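Local coordinates for protein putative polyketide synthase (Brevibacillus brevis, PDB 6HP2) that carries, in this piece of a trans-AT polyketide synthase, an O-methyltransferase domain that binds S-adenosyl-L-homocysteine and probably serves bacillaene biosynthesis, at residues Ile170-Ser173 against Phe174-Asn178; Pro219-Gln222 against Glu223-Leu227. All blocks are in the same frame, centred on the assembly; numbering follows the deposited sequence.

Interaction 1 of 2, residues Ile170-Ser173 against Phe174-Asn178; sequences IEVS and FHIRN. With SAH (S-adenosyl-L-homocysteine), chain B.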
ATOM      1  N   ILE A 170       1.155   2.489   1.172  1.00 22.18           N
ATOM      2  CA  ILE A 170       0.769   1.370   0.321  1.00 22.08           C
ATOM      3  C   ILE A 170       2.023   0.651  -0.192  1.00 27.54           C
ATOM      4  O   ILE A 170       2.792   1.241  -0.952  1.00 24.60           O
ATOM      5  CB  ILE A 170      -0.067   1.862  -0.873  1.00 25.90           C
ATOM      6  CG1 ILE A 170      -1.375   2.478  -0.372  1.00 24.17           C
ATOM      7  CG2 ILE A 170      -0.350   0.720  -1.833  1.00 31.85           C
ATOM      8  CD1 ILE A 170      -2.162   3.205  -1.440  1.00 27.90           C
ATOM      9  N   GLU A 171       2.236  -0.605   0.231  1.00 21.87           N
ATOM     10  CA  GLU A 171       3.402  -1.414  -0.160  1.00 26.35           C
ATOM     11  C   GLU A 171       4.717  -0.692   0.125  1.00 23.42           C
ATOM     12  O   GLU A 171       5.623  -0.707  -0.704  1.00 26.12           O
ATOM     13  CB  GLU A 171       3.345  -1.848  -1.633  1.00 27.44           C
ATOM     14  CG  GLU A 171       2.237  -2.831  -1.964  1.00 31.36           C
ATOM     15  CD  GLU A 171       2.449  -3.501  -3.307  1.00 35.37           C
ATOM     16  OE1 GLU A 171       3.577  -3.424  -3.836  1.00 41.45           O
ATOM     17  OE2 GLU A 171       1.494  -4.106  -3.833  1.00 29.39           O
ATOM     18  N   VAL A 172       4.820  -0.050   1.284  1.00 22.82           N
ATOM     19  CA  VAL A 172       6.027   0.696   1.598  1.00 29.53           C
ATOM     20  C   VAL A 172       6.873   0.279   2.799  1.00 21.38           C
ATOM     21  O   VAL A 172       8.094   0.412   2.743  1.00 22.89           O
ATOM     22  CB  VAL A 172       5.675   2.180   1.833  1.00 26.52           C
ATOM     23  CG1 VAL A 172       6.877   2.937   2.374  1.00 24.79           C
ATOM     24  CG2 VAL A 172       5.159   2.820   0.554  1.00 27.97           C
ATOM     25  N   SER A 173       6.280  -0.245   3.868  1.00 23.02           N
ATOM     26  CA  SER A 173       7.114  -0.498   5.040  1.00 23.53           C
ATOM     27  C   SER A 173       8.005  -1.726   4.901  1.00 23.06           C
ATOM     28  O   SER A 173       9.046  -1.776   5.588  1.00 25.18           O
ATOM     29  CB  SER A 173       6.276  -0.606   6.334  1.00 28.51           C
ATOM     30  OG  SER A 173       5.822  -1.867   6.488  1.00 32.27           O
ATOM     31  N   PHE A 174       7.659  -2.689   4.037  1.00 23.85           N
ATOM     32  CA  PHE A 174       8.534  -3.845   3.876  1.00 23.43           C
ATOM     33  C   PHE A 174       9.821  -3.487   3.153  1.00 23.09           C
ATOM     34  O   PHE A 174      10.761  -4.293   3.164  1.00 27.77           O
ATOM     35  CB  PHE A 174       7.839  -5.038   3.176  1.00 31.73           C
ATOM     36  CG  PHE A 174       7.423  -4.817   1.772  1.00 35.30           C
ATOM     37  CD1 PHE A 174       8.302  -5.026   0.751  1.00 35.39           C
ATOM     38  CD2 PHE A 174       6.133  -4.445   1.462  1.00 39.98           C
ATOM     39  CE1 PHE A 174       7.926  -4.854  -0.580  1.00 37.08           C
ATOM     40  CE2 PHE A 174       5.756  -4.293   0.122  1.00 26.76           C
ATOM     41  CZ  PHE A 174       6.665  -4.478  -0.878  1.00 33.13           C
ATOM     42  N   HIS A 175       9.898  -2.293   2.555  1.00 23.86           N
ATOM     43  CA  HIS A 175      11.167  -1.804   1.986  1.00 25.11           C
ATOM     44  C   HIS A 175      12.050  -1.132   3.057  1.00 27.32           C
ATOM     45  O   HIS A 175      13.151  -0.668   2.763  1.00 28.36           O
ATOM     46  CB  HIS A 175      10.929  -0.766   0.866  1.00 31.93           C
ATOM     47  CG  HIS A 175      10.136  -1.273  -0.287  1.00 35.79           C
ATOM     48  ND1 HIS A 175      10.670  -2.088  -1.254  1.00 37.35           N
ATOM     49  CD2 HIS A 175       8.843  -1.080  -0.631  1.00 28.25           C
ATOM     50  CE1 HIS A 175       9.731  -2.398  -2.136  1.00 34.35           C
ATOM     51  NE2 HIS A 175       8.616  -1.778  -1.789  1.00 32.50           N
ATOM     52  N   ILE A 176      11.561  -1.009   4.274  1.00 27.16           N
ATOM     53  CA  ILE A 176      12.177  -0.174   5.294  1.00 25.97           C
ATOM     54  C   ILE A 176      12.690  -1.062   6.413  1.00 31.79           C
ATOM     55  O   ILE A 176      11.909  -1.709   7.136  1.00 32.83           O
ATOM     56  CB  ILE A 176      11.186   0.885   5.823  1.00 25.83           C
ATOM     57  CG1 ILE A 176      10.830   1.844   4.675  1.00 31.98           C
ATOM     58  CG2 ILE A 176      11.774   1.618   7.010  1.00 29.76           C
ATOM     59  CD1 ILE A 176       9.793   2.940   5.088  1.00 33.79           C
ATOM     60  N   ARG A 177      13.993  -1.036   6.600  1.00 27.70           N
ATOM     61  CA  ARG A 177      14.597  -1.887   7.631  1.00 34.99           C
ATOM     62  C   ARG A 177      14.237  -1.436   9.063  1.00 35.53           C
ATOM     63  O   ARG A 177      13.967  -2.266   9.947  1.00 31.88           O
ATOM     64  CB  ARG A 177      16.128  -1.905   7.454  1.00 39.17           C
ATOM     65  CG  ARG A 177      16.891  -2.799   8.417  1.00 72.98           C
ATOM     66  CD  ARG A 177      18.350  -2.999   7.972  1.00101.53           C
ATOM     67  NE  ARG A 177      19.167  -1.806   8.175  1.00134.32           N
ATOM     68  CZ  ARG A 177      19.915  -1.575   9.256  1.00144.83           C
ATOM     69  NH1 ARG A 177      19.960  -2.456  10.248  1.00150.46           N
ATOM     70  NH2 ARG A 177      20.620  -0.453   9.346  1.00138.96           N
ATOM     71  N   ASN A 178      14.265  -0.142   9.330  1.00 31.09           N
ATOM     72  CA  ASN A 178      14.178   0.376  10.700  1.00 36.77           C
ATOM     73  C   ASN A 178      12.718   0.677  11.009  1.00 28.25           C
ATOM     74  O   ASN A 178      12.257   1.814  10.916  1.00 28.07           O
ATOM     75  CB  ASN A 178      15.096   1.581  10.856  1.00 37.77           C
ATOM     76  CG  ASN A 178      16.567   1.216  10.595  1.00 50.24           C
ATOM     77  OD1 ASN A 178      17.187   1.738   9.687  1.00 55.32           O
ATOM     78  ND2 ASN A 178      17.107   0.268  11.374  1.00 57.56           N
TER
HETATM   79  N   SAH B2201       2.656   3.879  -2.619  1.00 29.00           N
HETATM   80  CA  SAH B2201       3.045   4.003  -4.020  1.00 32.79           C
HETATM   81  CB  SAH B2201       4.445   3.461  -4.277  1.00 27.51           C
HETATM   82  CG  SAH B2201       4.743   2.093  -3.690  1.00 27.77           C
HETATM   83  SD  SAH B2201       6.362   1.485  -4.247  1.00 30.64           S
HETATM   84  C   SAH B2201       2.012   3.282  -4.851  1.00 42.42           C
HETATM   85  O   SAH B2201       2.100   3.266  -6.079  1.00 32.30           O
HETATM   86  OXT SAH B2201       1.074   2.724  -4.290  1.00 42.69           O
HETATM   87  C5' SAH B2201       7.271   1.784  -2.712  1.00 30.88           C
HETATM   88  C4' SAH B2201       7.476   3.272  -2.439  1.00 29.67           C
HETATM   89  O4' SAH B2201       8.071   3.416  -1.130  1.00 31.28           O
HETATM   90  C3' SAH B2201       8.534   3.897  -3.409  1.00 28.14           C
HETATM   91  O3' SAH B2201       7.987   5.175  -3.768  1.00 26.61           O
HETATM   92  C2' SAH B2201       9.814   4.061  -2.592  1.00 27.70           C
HETATM   93  O2' SAH B2201      10.629   5.130  -2.970  1.00 27.74           O
HETATM   94  C1' SAH B2201       9.208   4.267  -1.186  1.00 29.59           C
HETATM   95  N9  SAH B2201      10.098   4.005  -0.057  1.00 26.86           N
HETATM   96  C8  SAH B2201      10.769   2.855   0.245  1.00 26.91           C
HETATM   97  N7  SAH B2201      11.495   3.109   1.338  1.00 22.86           N
HETATM   98  C5  SAH B2201      11.244   4.371   1.759  1.00 25.52           C
HETATM   99  C6  SAH B2201      11.709   5.149   2.812  1.00 24.69           C
HETATM  100  N6  SAH B2201      12.546   4.712   3.752  1.00 24.22           N
HETATM  101  N1  SAH B2201      11.228   6.417   2.959  1.00 24.10           N
HETATM  102  C2  SAH B2201      10.373   6.969   2.023  1.00 22.21           C
HETATM  103  N3  SAH B2201       9.948   6.201   0.970  1.00 23.52           N
HETATM  104  C4  SAH B2201      10.410   4.953   0.823  1.00 22.96           C
HETATM  105  O   HOH W   1       6.421  -1.994  -3.613  1.00 31.13           O

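Interaction 2 of 2, residues Pro219-Gln222 against Glu223-Leu227; sequences PTVQ and EWIEL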
ATOM      1  N   PRO A 219       7.783  -8.390   8.838  1.00 22.88           N
ATOM      2  CA  PRO A 219       7.605  -8.856  10.220  1.00 26.75           C
ATOM      3  C   PRO A 219       6.604  -9.980  10.297  1.00 24.68           C
ATOM      4  O   PRO A 219       5.691 -10.076   9.480  1.00 25.17           O
ATOM      5  CB  PRO A 219       7.064  -7.604  10.958  1.00 28.31           C
ATOM      6  CG  PRO A 219       7.420  -6.434  10.030  1.00 30.33           C
ATOM      7  CD  PRO A 219       7.315  -6.986   8.660  1.00 24.88           C
ATOM      8  N   THR A 220       6.799 -10.843  11.302  1.00 28.88           N
ATOM      9  CA  THR A 220       5.842 -11.878  11.597  1.00 26.66           C
ATOM     10  C   THR A 220       4.559 -11.298  12.186  1.00 31.42           C
ATOM     11  O   THR A 220       4.482 -10.135  12.580  1.00 29.68           O
ATOM     12  CB  THR A 220       6.433 -12.854  12.621  1.00 28.85           C
ATOM     13  OG1 THR A 220       6.629 -12.142  13.854  1.00 27.84           O
ATOM     14  CG2 THR A 220       7.783 -13.420  12.148  1.00 27.99           C
ATOM     15  N   VAL A 221       3.569 -12.177  12.354  1.00 28.85           N
ATOM     16  CA  VAL A 221       2.338 -11.803  13.068  1.00 26.06           C
ATOM     17  C   VAL A 221       2.679 -11.190  14.423  1.00 28.56           C
ATOM     18  O   VAL A 221       2.228 -10.107  14.766  1.00 25.47           O
ATOM     19  CB  VAL A 221       1.438 -13.038  13.242  1.00 31.57           C
ATOM     20  CG1 VAL A 221       0.284 -12.747  14.198  1.00 35.57           C
ATOM     21  CG2 VAL A 221       0.942 -13.514  11.865  1.00 46.26           C
ATOM     22  N   GLN A 222       3.461 -11.905  15.229  1.00 28.70           N
ATOM     23  CA  GLN A 222       3.752 -11.446  16.562  1.00 31.40           C
ATOM     24  C   GLN A 222       4.512 -10.130  16.544  1.00 29.85           C
ATOM     25  O   GLN A 222       4.282  -9.266  17.399  1.00 28.00           O
ATOM     26  CB  GLN A 222       4.533 -12.538  17.329  1.00 33.41           C
ATOM     27  CG  GLN A 222       4.734 -12.184  18.786  1.00 49.06           C
ATOM     28  CD  GLN A 222       3.401 -12.057  19.574  1.00 62.75           C
ATOM     29  OE1 GLN A 222       2.416 -12.752  19.298  1.00 67.31           O
ATOM     30  NE2 GLN A 222       3.379 -11.147  20.548  1.00 52.56           N
ATOM     31  N   GLU A 223       5.432  -9.960  15.598  1.00 29.09           N
ATOM     32  CA  GLU A 223       6.186  -8.718  15.528  1.00 25.46           C
ATOM     33  C   GLU A 223       5.276  -7.546  15.144  1.00 27.16           C
ATOM     34  O   GLU A 223       5.468  -6.431  15.624  1.00 25.37           O
ATOM     35  CB  GLU A 223       7.380  -8.855  14.538  1.00 24.57           C
ATOM     36  CG  GLU A 223       8.476  -9.739  15.028  1.00 37.54           C
ATOM     37  CD  GLU A 223       9.579  -9.978  13.982  1.00 50.31           C
ATOM     38  OE1 GLU A 223       9.277  -9.976  12.772  1.00 38.19           O
ATOM     39  OE2 GLU A 223      10.735 -10.159  14.388  1.00 69.63           O
ATOM     40  N   TRP A 224       4.282  -7.774  14.278  1.00 23.59           N
ATOM     41  CA  TRP A 224       3.357  -6.709  13.913  1.00 22.92           C
ATOM     42  C   TRP A 224       2.492  -6.294  15.087  1.00 24.81           C
ATOM     43  O   TRP A 224       2.284  -5.100  15.337  1.00 25.26           O
ATOM     44  CB  TRP A 224       2.461  -7.183  12.757  1.00 23.48           C
ATOM     45  CG  TRP A 224       2.979  -6.883  11.406  1.00 22.64           C
ATOM     46  CD1 TRP A 224       3.385  -7.764  10.467  1.00 23.90           C
ATOM     47  CD2 TRP A 224       2.991  -5.597  10.773  1.00 22.77           C
ATOM     48  NE1 TRP A 224       3.694  -7.108   9.296  1.00 34.47           N
ATOM     49  CE2 TRP A 224       3.470  -5.773   9.464  1.00 24.52           C
ATOM     50  CE3 TRP A 224       2.664  -4.307  11.210  1.00 27.85           C
ATOM     51  CZ2 TRP A 224       3.668  -4.710   8.568  1.00 26.89           C
ATOM     52  CZ3 TRP A 224       2.851  -3.235  10.300  1.00 30.75           C
ATOM     53  CH2 TRP A 224       3.330  -3.462   9.003  1.00 32.52           C
ATOM     54  N   ILE A 225       2.027  -7.275  15.855  1.00 29.60           N
ATOM     55  CA  ILE A 225       1.251  -7.007  17.053  1.00 27.94           C
ATOM     56  C   ILE A 225       2.007  -6.070  17.982  1.00 34.22           C
ATOM     57  O   ILE A 225       1.468  -5.063  18.478  1.00 30.20           O
ATOM     58  CB  ILE A 225       0.918  -8.336  17.749  1.00 22.52           C
ATOM     59  CG1 ILE A 225      -0.090  -9.120  16.907  1.00 31.71           C
ATOM     60  CG2 ILE A 225       0.462  -8.091  19.249  1.00 31.99           C
ATOM     61  CD1 ILE A 225      -0.300 -10.579  17.442  1.00 36.29           C
ATOM     62  N   GLU A 226       3.246  -6.421  18.272  1.00 24.25           N
ATOM     63  CA  GLU A 226       4.078  -5.671  19.207  1.00 23.55           C
ATOM     64  C   GLU A 226       4.598  -4.351  18.641  1.00 29.36           C
ATOM     65  O   GLU A 226       4.705  -3.358  19.383  1.00 32.61           O
ATOM     66  CB  GLU A 226       5.231  -6.561  19.648  1.00 35.77           C
ATOM     67  CG  GLU A 226       4.745  -7.748  20.503  1.00 35.21           C
ATOM     68  CD  GLU A 226       5.837  -8.812  20.752  1.00 46.64           C
ATOM     69  OE1 GLU A 226       7.015  -8.643  20.346  1.00 50.99           O
ATOM     70  OE2 GLU A 226       5.470  -9.858  21.300  1.00 44.72           O
ATOM     71  N   LEU A 227       4.937  -4.336  17.356  1.00 28.80           N
ATOM     72  CA  LEU A 227       5.407  -3.113  16.724  1.00 29.30           C
ATOM     73  C   LEU A 227       4.315  -2.045  16.770  1.00 30.48           C
ATOM     74  O   LEU A 227       4.559  -0.897  17.147  1.00 32.37           O
ATOM     75  CB  LEU A 227       5.807  -3.392  15.279  1.00 31.15           C
ATOM     76  CG  LEU A 227       6.155  -2.188  14.387  1.00 34.08           C
ATOM     77  CD1 LEU A 227       7.393  -1.500  14.951  1.00 27.82           C
ATOM     78  CD2 LEU A 227       6.382  -2.635  12.947  1.00 36.03           C
TER

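Interaction 1 of 2, residues Ile170-Ser173 against Phe174-Asn178
V172 overlaps the side chain of I176 across one turn of chain, CG1 to CD1 at 4.0 Å. The two side chains meet at an oblique angle. Both also touch the bound S-adenosyl-L-homocysteine. V172 CG2 lies 3.4 Å from its ribose O4', and I176 CG1 lies 3.5 Å from its adenine N6. The turn is tightened by two backbone bonds, H175 N to V172 O and I176 N to S173 O. The H175 ring turns its edge to E171 O, which lies in plane, 3.2 Å from H175 CD2. F174 CE1 lies over one face of this ring, offset toward the rim. One water bridges E171 and H175. It donates to E171 O and to E171 OE1, and it is hydrogen-bonded to H175 NE2 at 2.9 Å. The other carboxylate oxygen, E171 OE2, is taken by Y286 OH and V47 N. I170 O accepts from the amino N of the ligand at 3.1 Å. F174 CG stands between backbone N and carbonyl carbon (chi1 65°), which brings CE2 back to E171 CB at 3.9 Å. The chain here runs from the end of strand 164-170 of the Rossmann-like methyltransferase fold, through a 3-10 turn, toward helix 179-188. K179 binds the S173 and I176 carbonyls, and F174 meets Y201 of strand 194-203 edge-to-face.

Interaction 2 of 2, residues Pro219-Gln222 against Glu223-Leu227
The W224 indole carries P219 over one face, and the carbonyl O of T220 lies at its edge, near the ring plane. P219 CB makes a CH-pi contact, 3.9 Å from the centroid of the five-membered ring and 23° off its normal. P219 CG sits above the same plane, displaced toward the rim. The indole N-H is used elsewhere: W224 NE1 bonds to Y201 O. Two further flat groups, the Q222 amide and the E226 carboxylate, have planes 69° apart. Q222 NE2 donates to E226 OE2 at 2.6 Å. The acceptor lies in the amide plane, but the donor stands above the carboxylate plane. The bend in Q222 at chi2 turns its amide toward E226.

T220 is the N-cap. T220 OG1 accepts from E223 N at 3.0 Å, and E223 OE1 accepts from T220 N at 3.0 Å. E223 OE1 is met on its anti side, 24° out of the carboxylate plane. These reciprocal bonds form a capping box. They satisfy two amides at the start of the helix. Backbone bonds then run from W224 N to T220 O and from I225 N to V221 O. V221 and I225 lie side by side, CG1 to CD1 at 3.9 Å.

P219 and T220 lead from strand 216-218 into helix 221-230. W224 packs on strand 194-203 and on F183 of helix 179-188. I225 meets helix 299-310.

The chain passes through interaction 1 first and reaches interaction 2 later, and their centres are 14 Å apart. They touch where S173 OG lies 3.9 Å from W224 CH2. Interaction 1 belongs to the S-adenosyl-L-homocysteine pocket: I170, E171, V172, H175 and I176 all line it, and the I176 side chain is about 5 Å from those of D154 and S155, which bind the ligand. Interaction 2 is set back from that pocket, with the W224 side chain about 13 Å from S-adenosyl-L-homocysteine. Strand 194-203 and helix 179-188 are shared neighbours. K179 of that helix and Y201 of that strand each contact both interactions.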